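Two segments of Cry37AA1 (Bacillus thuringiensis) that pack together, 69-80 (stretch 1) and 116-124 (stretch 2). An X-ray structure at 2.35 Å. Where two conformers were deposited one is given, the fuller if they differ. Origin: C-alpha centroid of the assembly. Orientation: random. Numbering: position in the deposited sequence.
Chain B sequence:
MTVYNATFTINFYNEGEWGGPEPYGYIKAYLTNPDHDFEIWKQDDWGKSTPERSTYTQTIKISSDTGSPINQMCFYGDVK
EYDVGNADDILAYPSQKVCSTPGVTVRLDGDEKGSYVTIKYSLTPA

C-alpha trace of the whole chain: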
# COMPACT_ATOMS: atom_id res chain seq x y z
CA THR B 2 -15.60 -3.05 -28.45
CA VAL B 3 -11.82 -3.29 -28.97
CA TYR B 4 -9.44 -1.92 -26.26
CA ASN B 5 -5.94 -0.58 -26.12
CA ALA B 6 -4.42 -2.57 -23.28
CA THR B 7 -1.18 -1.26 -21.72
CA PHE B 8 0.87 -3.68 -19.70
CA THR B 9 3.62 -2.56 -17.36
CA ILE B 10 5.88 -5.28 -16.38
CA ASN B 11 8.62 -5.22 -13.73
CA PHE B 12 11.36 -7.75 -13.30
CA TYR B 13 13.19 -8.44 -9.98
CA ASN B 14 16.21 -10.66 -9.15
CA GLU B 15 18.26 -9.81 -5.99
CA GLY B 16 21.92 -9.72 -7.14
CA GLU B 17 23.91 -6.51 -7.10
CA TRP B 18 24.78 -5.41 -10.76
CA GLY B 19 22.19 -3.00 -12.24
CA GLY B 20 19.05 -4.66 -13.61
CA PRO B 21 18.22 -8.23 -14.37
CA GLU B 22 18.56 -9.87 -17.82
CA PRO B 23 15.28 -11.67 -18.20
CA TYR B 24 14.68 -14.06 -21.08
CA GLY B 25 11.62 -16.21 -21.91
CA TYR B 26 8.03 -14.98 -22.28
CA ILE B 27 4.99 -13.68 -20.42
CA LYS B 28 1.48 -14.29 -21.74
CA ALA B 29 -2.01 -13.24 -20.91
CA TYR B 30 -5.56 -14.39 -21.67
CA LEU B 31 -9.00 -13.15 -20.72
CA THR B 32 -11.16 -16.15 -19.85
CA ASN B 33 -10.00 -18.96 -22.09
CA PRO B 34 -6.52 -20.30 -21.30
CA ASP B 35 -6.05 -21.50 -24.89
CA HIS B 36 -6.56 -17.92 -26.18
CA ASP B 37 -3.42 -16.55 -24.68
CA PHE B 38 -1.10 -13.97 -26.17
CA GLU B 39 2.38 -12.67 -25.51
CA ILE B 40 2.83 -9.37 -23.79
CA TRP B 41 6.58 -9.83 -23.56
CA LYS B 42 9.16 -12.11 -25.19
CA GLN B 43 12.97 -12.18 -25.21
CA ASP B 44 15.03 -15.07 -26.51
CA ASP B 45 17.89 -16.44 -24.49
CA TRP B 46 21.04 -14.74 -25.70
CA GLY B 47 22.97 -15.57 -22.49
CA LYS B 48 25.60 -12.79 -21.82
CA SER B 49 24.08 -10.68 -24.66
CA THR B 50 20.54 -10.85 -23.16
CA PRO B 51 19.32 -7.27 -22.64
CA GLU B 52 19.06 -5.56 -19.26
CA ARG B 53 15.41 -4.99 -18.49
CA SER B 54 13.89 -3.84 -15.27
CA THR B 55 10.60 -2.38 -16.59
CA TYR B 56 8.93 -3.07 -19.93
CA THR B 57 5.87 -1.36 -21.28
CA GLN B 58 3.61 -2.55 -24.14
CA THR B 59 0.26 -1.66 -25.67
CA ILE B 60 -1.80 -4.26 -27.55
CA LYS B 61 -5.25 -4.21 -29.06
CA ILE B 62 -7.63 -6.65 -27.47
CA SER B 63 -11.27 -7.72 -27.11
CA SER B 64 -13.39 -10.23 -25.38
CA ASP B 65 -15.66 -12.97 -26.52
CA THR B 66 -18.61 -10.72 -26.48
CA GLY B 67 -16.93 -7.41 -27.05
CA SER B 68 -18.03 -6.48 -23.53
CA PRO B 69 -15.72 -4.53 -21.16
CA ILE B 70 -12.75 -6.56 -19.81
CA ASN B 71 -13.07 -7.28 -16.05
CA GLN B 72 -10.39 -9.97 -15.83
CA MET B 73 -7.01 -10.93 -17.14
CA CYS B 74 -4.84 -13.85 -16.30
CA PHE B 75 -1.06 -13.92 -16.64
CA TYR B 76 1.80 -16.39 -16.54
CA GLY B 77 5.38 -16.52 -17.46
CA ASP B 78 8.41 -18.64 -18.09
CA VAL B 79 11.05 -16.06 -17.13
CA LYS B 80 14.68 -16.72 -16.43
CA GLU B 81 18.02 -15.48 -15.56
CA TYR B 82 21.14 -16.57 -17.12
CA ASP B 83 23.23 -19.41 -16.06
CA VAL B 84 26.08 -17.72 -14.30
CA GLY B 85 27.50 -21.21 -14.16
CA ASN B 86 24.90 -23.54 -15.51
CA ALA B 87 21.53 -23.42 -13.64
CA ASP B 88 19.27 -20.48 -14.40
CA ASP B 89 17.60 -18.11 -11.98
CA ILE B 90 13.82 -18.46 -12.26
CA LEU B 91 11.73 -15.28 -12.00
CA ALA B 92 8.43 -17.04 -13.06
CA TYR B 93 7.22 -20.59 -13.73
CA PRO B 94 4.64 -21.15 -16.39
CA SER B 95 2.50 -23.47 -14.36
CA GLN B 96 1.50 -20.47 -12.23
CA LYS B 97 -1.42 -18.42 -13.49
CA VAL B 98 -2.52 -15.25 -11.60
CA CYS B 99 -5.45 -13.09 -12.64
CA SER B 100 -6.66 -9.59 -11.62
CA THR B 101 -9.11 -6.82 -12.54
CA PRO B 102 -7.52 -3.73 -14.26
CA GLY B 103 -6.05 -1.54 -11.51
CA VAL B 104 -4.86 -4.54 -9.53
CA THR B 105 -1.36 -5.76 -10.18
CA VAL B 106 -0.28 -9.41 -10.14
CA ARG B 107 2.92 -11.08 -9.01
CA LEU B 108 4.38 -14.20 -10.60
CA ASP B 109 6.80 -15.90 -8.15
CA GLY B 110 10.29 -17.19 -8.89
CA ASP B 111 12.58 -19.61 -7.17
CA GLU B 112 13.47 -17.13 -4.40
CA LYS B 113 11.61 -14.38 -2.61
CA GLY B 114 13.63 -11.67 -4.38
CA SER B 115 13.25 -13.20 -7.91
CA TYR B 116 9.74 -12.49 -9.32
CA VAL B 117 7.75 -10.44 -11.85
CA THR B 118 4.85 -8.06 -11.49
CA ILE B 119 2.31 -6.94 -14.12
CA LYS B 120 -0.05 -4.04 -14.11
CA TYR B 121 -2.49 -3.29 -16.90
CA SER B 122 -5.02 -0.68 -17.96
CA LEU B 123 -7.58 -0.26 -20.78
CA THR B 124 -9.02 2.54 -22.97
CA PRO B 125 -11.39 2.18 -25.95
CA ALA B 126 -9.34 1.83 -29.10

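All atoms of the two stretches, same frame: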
# COMPACT_ATOMS: atom_id res chain seq x y z
N PRO B 69 -16.94 -5.02 -21.86
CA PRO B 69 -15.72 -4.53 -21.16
C PRO B 69 -14.94 -5.69 -20.48
O PRO B 69 -15.54 -6.66 -20.02
CB PRO B 69 -16.25 -3.49 -20.13
CG PRO B 69 -17.65 -3.05 -20.68
CD PRO B 69 -18.17 -4.29 -21.43
N ILE B 70 -13.63 -5.57 -20.43
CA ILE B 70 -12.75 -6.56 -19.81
C ILE B 70 -12.56 -6.30 -18.29
O ILE B 70 -12.04 -5.26 -17.87
CB ILE B 70 -11.40 -6.54 -20.56
CG1 ILE B 70 -11.70 -6.72 -22.05
CG2 ILE B 70 -10.45 -7.56 -19.98
CD1 ILE B 70 -10.64 -6.29 -23.02
N ASN B 71 -12.98 -7.27 -17.49
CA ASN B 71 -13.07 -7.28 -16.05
C ASN B 71 -11.95 -8.13 -15.44
O ASN B 71 -11.78 -8.17 -14.23
CB ASN B 71 -14.42 -7.96 -15.69
CG ASN B 71 -14.56 -9.38 -16.34
OD1 ASN B 71 -14.44 -9.55 -17.57
ND2 ASN B 71 -14.80 -10.38 -15.51
N GLN B 72 -11.24 -8.87 -16.29
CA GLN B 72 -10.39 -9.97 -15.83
C GLN B 72 -9.25 -10.25 -16.80
O GLN B 72 -9.46 -10.30 -18.00
CB GLN B 72 -11.24 -11.26 -15.69
CG GLN B 72 -10.51 -12.53 -15.30
CD GLN B 72 -11.47 -13.77 -15.11
OE1 GLN B 72 -12.43 -13.74 -14.31
NE2 GLN B 72 -11.20 -14.83 -15.86
N MET B 73 -8.06 -10.55 -16.27
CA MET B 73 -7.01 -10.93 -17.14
C MET B 73 -6.11 -11.81 -16.36
O MET B 73 -5.91 -11.56 -15.16
CB MET B 73 -6.36 -9.63 -17.66
CG MET B 73 -5.22 -9.87 -18.59
SD MET B 73 -5.15 -8.83 -20.11
CE MET B 73 -6.24 -7.53 -20.02
N CYS B 74 -5.58 -12.86 -16.99
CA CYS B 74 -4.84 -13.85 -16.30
C CYS B 74 -3.47 -13.88 -16.89
O CYS B 74 -3.36 -13.72 -18.09
CB CYS B 74 -5.54 -15.21 -16.41
SG CYS B 74 -7.18 -15.23 -15.63
N PHE B 75 -2.41 -14.09 -16.10
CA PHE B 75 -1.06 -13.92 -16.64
C PHE B 75 -0.22 -15.08 -16.21
O PHE B 75 -0.43 -15.62 -15.12
CB PHE B 75 -0.41 -12.63 -16.09
CG PHE B 75 -1.14 -11.36 -16.43
CD1 PHE B 75 -2.08 -10.83 -15.54
CD2 PHE B 75 -0.85 -10.67 -17.59
CE1 PHE B 75 -2.78 -9.64 -15.85
CE2 PHE B 75 -1.50 -9.41 -17.90
CZ PHE B 75 -2.49 -8.92 -17.07
N TYR B 76 0.78 -15.43 -17.01
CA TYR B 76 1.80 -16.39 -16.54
C TYR B 76 3.03 -16.23 -17.34
O TYR B 76 2.98 -15.65 -18.42
CB TYR B 76 1.32 -17.83 -16.68
CG TYR B 76 1.08 -18.34 -18.13
CD1 TYR B 76 1.99 -19.19 -18.72
CD2 TYR B 76 -0.07 -18.01 -18.85
CE1 TYR B 76 1.78 -19.71 -19.98
CE2 TYR B 76 -0.29 -18.51 -20.14
CZ TYR B 76 0.65 -19.38 -20.66
OH TYR B 76 0.52 -19.93 -21.89
N GLY B 77 4.11 -16.79 -16.86
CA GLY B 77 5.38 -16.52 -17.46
C GLY B 77 6.32 -17.68 -17.26
O GLY B 77 6.21 -18.44 -16.26
N ASP B 78 7.23 -17.82 -18.22
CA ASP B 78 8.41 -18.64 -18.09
C ASP B 78 9.57 -17.66 -18.24
O ASP B 78 9.97 -17.32 -19.36
CB ASP B 78 8.51 -19.65 -19.27
CG ASP B 78 9.65 -20.64 -19.10
OD1 ASP B 78 10.62 -20.41 -18.33
OD2 ASP B 78 9.50 -21.75 -19.65
N VAL B 79 10.09 -17.18 -17.12
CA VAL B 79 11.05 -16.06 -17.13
C VAL B 79 12.26 -16.48 -16.33
O VAL B 79 12.15 -16.88 -15.19
CB VAL B 79 10.42 -14.77 -16.52
CG1 VAL B 79 11.40 -13.57 -16.58
CG2 VAL B 79 9.11 -14.44 -17.23
N LYS B 80 13.41 -16.35 -16.97
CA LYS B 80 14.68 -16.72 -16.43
C LYS B 80 15.85 -15.75 -16.52
O LYS B 80 15.99 -14.85 -17.34
CB LYS B 80 15.16 -18.03 -17.02
CG LYS B 80 14.37 -19.21 -16.68
CD LYS B 80 14.87 -20.41 -17.36
CE LYS B 80 13.79 -21.38 -17.55
NZ LYS B 80 14.30 -22.72 -17.64
N TYR B 116 11.16 -12.45 -9.00
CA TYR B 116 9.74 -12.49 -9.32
C TYR B 116 9.42 -11.46 -10.38
O TYR B 116 10.29 -10.67 -10.71
CB TYR B 116 8.92 -12.19 -8.07
CG TYR B 116 9.09 -10.80 -7.45
CD1 TYR B 116 8.19 -9.77 -7.70
CD2 TYR B 116 10.09 -10.56 -6.50
CE1 TYR B 116 8.35 -8.48 -7.06
CE2 TYR B 116 10.25 -9.27 -5.85
CZ TYR B 116 9.43 -8.27 -6.16
OH TYR B 116 9.57 -7.08 -5.49
N VAL B 117 8.16 -11.42 -10.85
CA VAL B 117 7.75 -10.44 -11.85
C VAL B 117 6.43 -9.86 -11.44
O VAL B 117 5.64 -10.59 -10.81
CB VAL B 117 7.53 -11.16 -13.20
CG1 VAL B 117 7.01 -10.22 -14.24
CG2 VAL B 117 8.82 -11.77 -13.70
N THR B 118 6.15 -8.58 -11.76
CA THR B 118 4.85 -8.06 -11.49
C THR B 118 4.25 -7.48 -12.80
O THR B 118 4.99 -7.08 -13.71
CB THR B 118 4.86 -6.94 -10.43
OG1 THR B 118 5.44 -5.75 -10.96
CG2 THR B 118 5.49 -7.35 -9.07
N ILE B 119 2.91 -7.44 -12.92
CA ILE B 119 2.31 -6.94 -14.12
C ILE B 119 1.13 -6.12 -13.75
O ILE B 119 0.28 -6.54 -12.97
CB ILE B 119 1.78 -8.12 -15.06
CG1 ILE B 119 2.92 -8.94 -15.62
CG2 ILE B 119 1.14 -7.58 -16.35
CD1 ILE B 119 3.10 -10.15 -14.94
N LYS B 120 1.03 -4.96 -14.36
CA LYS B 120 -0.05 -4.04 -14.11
C LYS B 120 -0.64 -3.79 -15.47
O LYS B 120 0.11 -3.82 -16.42
CB LYS B 120 0.63 -2.76 -13.66
CG LYS B 120 -0.17 -1.55 -13.73
CD LYS B 120 0.72 -0.30 -13.57
CE LYS B 120 -0.18 0.93 -13.49
NZ LYS B 120 0.65 2.18 -13.57
N TYR B 121 -1.95 -3.56 -15.59
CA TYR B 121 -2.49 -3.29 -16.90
C TYR B 121 -3.61 -2.32 -16.80
O TYR B 121 -4.22 -2.26 -15.76
CB TYR B 121 -2.98 -4.58 -17.61
CG TYR B 121 -4.25 -5.24 -17.08
CD1 TYR B 121 -5.45 -5.12 -17.78
CD2 TYR B 121 -4.24 -6.00 -15.91
CE1 TYR B 121 -6.63 -5.74 -17.33
CE2 TYR B 121 -5.41 -6.69 -15.47
CZ TYR B 121 -6.59 -6.54 -16.19
OH TYR B 121 -7.75 -7.16 -15.72
N SER B 122 -3.88 -1.59 -17.89
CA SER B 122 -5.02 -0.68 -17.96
C SER B 122 -5.59 -0.69 -19.38
O SER B 122 -4.90 -1.06 -20.33
CB SER B 122 -4.60 0.77 -17.60
OG SER B 122 -3.57 1.24 -18.45
N LEU B 123 -6.82 -0.22 -19.50
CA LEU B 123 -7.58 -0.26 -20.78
C LEU B 123 -8.25 1.07 -21.11
O LEU B 123 -8.83 1.69 -20.20
CB LEU B 123 -8.76 -1.24 -20.64
CG LEU B 123 -8.31 -2.56 -20.04
CD1 LEU B 123 -9.48 -3.35 -19.51
CD2 LEU B 123 -7.54 -3.32 -21.12
N THR B 124 -8.24 1.43 -22.40
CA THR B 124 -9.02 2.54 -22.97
C THR B 124 -9.57 2.09 -24.30
O THR B 124 -8.89 1.38 -25.03
CB THR B 124 -8.18 3.83 -23.26
OG1 THR B 124 -6.99 3.52 -24.02
CG2 THR B 124 -7.82 4.54 -21.97

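The two stretches pack face to face mainly through side chains, with a few contacts to the backbone of stretch 1; no hydrogen bond crosses between them. Strand 73-80 and strand 116-124 run at 133° to each other, their axes approaching to 8.9 Å, a separation filled by apolar and aromatic groups that bury 416 Å² in total. Strand alternation sets the pattern: Met73, Phe75 and Val79 point toward stretch 2, while Val117, Ile119, Tyr121 and Leu123 point toward stretch 1. Between them, Cys74, Tyr76, Lys120 and Ser122 point away, leaving the shared layer free of charged groups.

Aromatic contacts dominate the middle. Tyr121, which has the largest covered area (90 Å²), receives Met73 over one face of its ring: SD lies 4.6 Å from the centroid of the Tyr121 ring, 18° off the normal, and Met73 CE comes to 3.3 Å from Tyr121 CE1. The flexible, polarizable thioether suits this position against a flat ring. Phe75 meets the same tyrosine obliquely, with ring planes at 59° and Phe75 CZ 3.6 Å from Tyr121 CD2. Ile119 covers a face of the phenylalanine ring, its CG2 lying 3.9 Å from the centroid of the Phe75 ring in a CH-pi contact. The edge of Phe75 thus meets Tyr121 while a face meets Ile119.

Purely aliphatic contacts extend the interface. In the loop preceding the first strand, Ile70 CB lies 3.9 Å from Leu123 CD1, and the same methyl also packs against the backbone, 3.6 Å from Ile70 O. Farther along, Val79 CG1 and Val117 CG2 make a looser contact at 4.3 Å, with Gly77 contributing no side chain to the layer.

The polar end of Tyr121 reaches the backbone, its OH 3.6 Å from Gln72 C, but this hydroxyl is hydrogen-bonded elsewhere in the structure. Tyrosine therefore combines a broad apolar ring with a satisfied polar tip.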